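Local coordinates for beta-lactamase-like protein (Koribacter versatilis, PDB 6B9V) that is a PhnP-family diphosphatase with a metallo-beta-lactamase-like fold that cleaves reactive FAD photoproducts, probably using its bound metal ions, at residues L196-L201 against S217-L222. Sequence-based numbering, arbitrary orientation.
Sequences LFLDAL and SIAEKL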
loop_
_atom_site.group_PDB
_atom_site.type_symbol
_atom_site.label_atom_id
_atom_site.label_comp_id
_atom_site.label_asym_id
_atom_site.label_seq_id
_atom_site.Cartn_x
_atom_site.Cartn_y
_atom_site.Cartn_z
ATOM N N LEU A 196 -26.708 2.983 -5.424
ATOM C CA LEU A 196 -26.122 4.120 -4.710
ATOM C C LEU A 196 -25.136 3.662 -3.629
ATOM O O LEU A 196 -25.464 2.801 -2.810
ATOM C CB LEU A 196 -27.224 4.969 -4.078
ATOM C CG LEU A 196 -26.784 6.103 -3.146
ATOM C CD1 LEU A 196 -25.985 7.155 -3.907
ATOM C CD2 LEU A 196 -28.011 6.727 -2.475
ATOM N N PHE A 197 -23.930 4.221 -3.634
ATOM C CA PHE A 197 -22.994 3.984 -2.532
ATOM C C PHE A 197 -22.951 5.207 -1.625
ATOM O O PHE A 197 -22.853 6.327 -2.110
ATOM C CB PHE A 197 -21.586 3.662 -3.046
ATOM C CG PHE A 197 -21.404 2.213 -3.448
ATOM C CD1 PHE A 197 -22.025 1.719 -4.581
ATOM C CD2 PHE A 197 -20.602 1.360 -2.696
ATOM C CE1 PHE A 197 -21.877 0.386 -4.954
ATOM C CE2 PHE A 197 -20.447 0.020 -3.055
ATOM C CZ PHE A 197 -21.084 -0.467 -4.185
ATOM N N LEU A 198 -23.047 4.981 -0.317
ATOM C CA LEU A 198 -22.882 6.027 0.690
ATOM C C LEU A 198 -21.852 5.618 1.728
ATOM O O LEU A 198 -21.737 4.451 2.066
ATOM C CB LEU A 198 -24.202 6.331 1.419
ATOM C CG LEU A 198 -25.387 6.789 0.568
ATOM C CD1 LEU A 198 -26.641 6.927 1.463
ATOM C CD2 LEU A 198 -25.073 8.107 -0.123
ATOM N N ASP A 199 -21.149 6.612 2.248
ATOM C CA ASP A 199 -20.303 6.491 3.442
ATOM C C ASP A 199 -21.117 5.999 4.652
ATOM O O ASP A 199 -22.186 6.544 4.933
ATOM C CB ASP A 199 -19.695 7.883 3.718
ATOM C CG ASP A 199 -18.749 7.915 4.905
ATOM O OD1 ASP A 199 -19.213 7.830 6.059
ATOM O OD2 ASP A 199 -17.535 8.075 4.675
ATOM N N ALA A 200 -20.646 4.963 5.351
ATOM C CA ALA A 200 -21.163 4.682 6.705
ATOM C C ALA A 200 -20.028 4.105 7.549
ATOM O O ALA A 200 -19.666 2.925 7.427
ATOM C CB ALA A 200 -22.384 3.728 6.668
ATOM N N LEU A 201 -19.448 4.965 8.380
ATOM C CA LEU A 201 -18.219 4.635 9.082
ATOM C C LEU A 201 -18.448 3.749 10.294
ATOM O O LEU A 201 -17.721 2.781 10.506
ATOM C CB LEU A 201 -17.504 5.914 9.516
ATOM C CG LEU A 201 -16.237 5.751 10.361
ATOM C CD1 LEU A 201 -15.095 5.205 9.469
ATOM C CD2 LEU A 201 -15.839 7.078 11.025
ATOM N N SER A 217 -31.022 7.156 6.919
ATOM C CA SER A 217 -31.974 8.251 6.661
ATOM C C SER A 217 -31.832 8.873 5.267
ATOM O O SER A 217 -32.837 9.134 4.563
ATOM C CB SER A 217 -31.823 9.351 7.707
ATOM O OG SER A 217 -32.374 8.923 8.926
ATOM N N ILE A 218 -30.582 9.130 4.889
ATOM C CA ILE A 218 -30.284 9.623 3.547
ATOM C C ILE A 218 -30.768 8.625 2.494
ATOM O O ILE A 218 -31.423 9.004 1.510
ATOM C CB ILE A 218 -28.765 9.894 3.388
ATOM C CG1 ILE A 218 -28.361 11.088 4.265
ATOM C CG2 ILE A 218 -28.386 10.115 1.917
ATOM C CD1 ILE A 218 -26.839 11.254 4.448
ATOM N N ALA A 219 -30.469 7.346 2.712
ATOM C CA ALA A 219 -30.870 6.284 1.785
ATOM C C ALA A 219 -32.388 6.255 1.594
ATOM O O ALA A 219 -32.889 6.048 0.481
ATOM C CB ALA A 219 -30.369 4.916 2.279
ATOM N N GLU A 220 -33.119 6.472 2.678
ATOM C CA GLU A 220 -34.572 6.419 2.607
ATOM C C GLU A 220 -35.152 7.689 1.981
ATOM O O GLU A 220 -36.283 7.686 1.489
ATOM C CB GLU A 220 -35.150 6.154 3.994
ATOM C CG GLU A 220 -34.878 4.712 4.437
ATOM C CD GLU A 220 -35.402 4.378 5.822
ATOM O OE1 GLU A 220 -35.528 3.169 6.128
ATOM O OE2 GLU A 220 -35.675 5.313 6.604
ATOM N N LYS A 221 -34.378 8.768 1.978
ATOM C CA LYS A 221 -34.795 9.948 1.234
ATOM C C LYS A 221 -34.524 9.805 -0.266
ATOM O O LYS A 221 -35.317 10.271 -1.093
ATOM C CB LYS A 221 -34.102 11.206 1.765
ATOM C CG LYS A 221 -34.648 11.716 3.094
ATOM C CD LYS A 221 -33.783 12.861 3.615
ATOM C CE LYS A 221 -34.361 13.486 4.881
ATOM N NZ LYS A 221 -34.514 12.488 5.977
ATOM N N LEU A 222 -33.402 9.191 -0.624
ATOM C CA LEU A 222 -33.026 9.125 -2.039
ATOM C C LEU A 222 -33.643 7.931 -2.785
ATOM O O LEU A 222 -33.751 7.958 -4.012
ATOM C CB LEU A 222 -31.509 9.104 -2.180
ATOM C CG LEU A 222 -30.781 10.372 -1.716
ATOM C CD1 LEU A 222 -29.274 10.171 -1.808
ATOM C CD2 LEU A 222 -31.221 11.568 -2.560
#
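Leu-198 reaches across to Ile-218 and Ala-219, and Leu-196 to Leu-222, joining the strand and helix of a beta-alpha-beta unit in this metallo-beta-lactamase fold. The axes of strand segment 196-199 and helix segment 217-222 come within 10.1 Å and run roughly antiparallel, at 154°, and the whole contact is apolar. Methyl CD1 of Leu-198 does most of the work: it lies 3.7 Å from CG2 of Ile-218. The same methyl passes 4.0 Å from Ala-219 N and, more loosely, 4.3 Å from Ala-219 CB. Ile-218 offers its CG2 branch because that methyl stands anti to its backbone N, while CG1 lies beside the N (chi1 -68°). Further along the helix, Leu-222 CD1 meets Leu-196 CD2 at 3.7 Å, the two side chains crossing at about a right angle. Both strand leucines point toward the helix; between them, Phe-197 goes to the other face of the sheet, against Leu-7 and Val-9 of strand 2-9. Leu-196 and Leu-198 are held in place by backbone hydrogen bonds to strand 226-230, which closes the unit, while Phe-229 packs on Leu-198 and Met-187 on Leu-222. Just past these leucines, Asp-199 OD1 accepts a hydrogen bond from Ser-210 N, and OD2 is hydrogen-bonded to His-209 ND1 and, weakly, to the backbone N of the manganese ligand Asp-178.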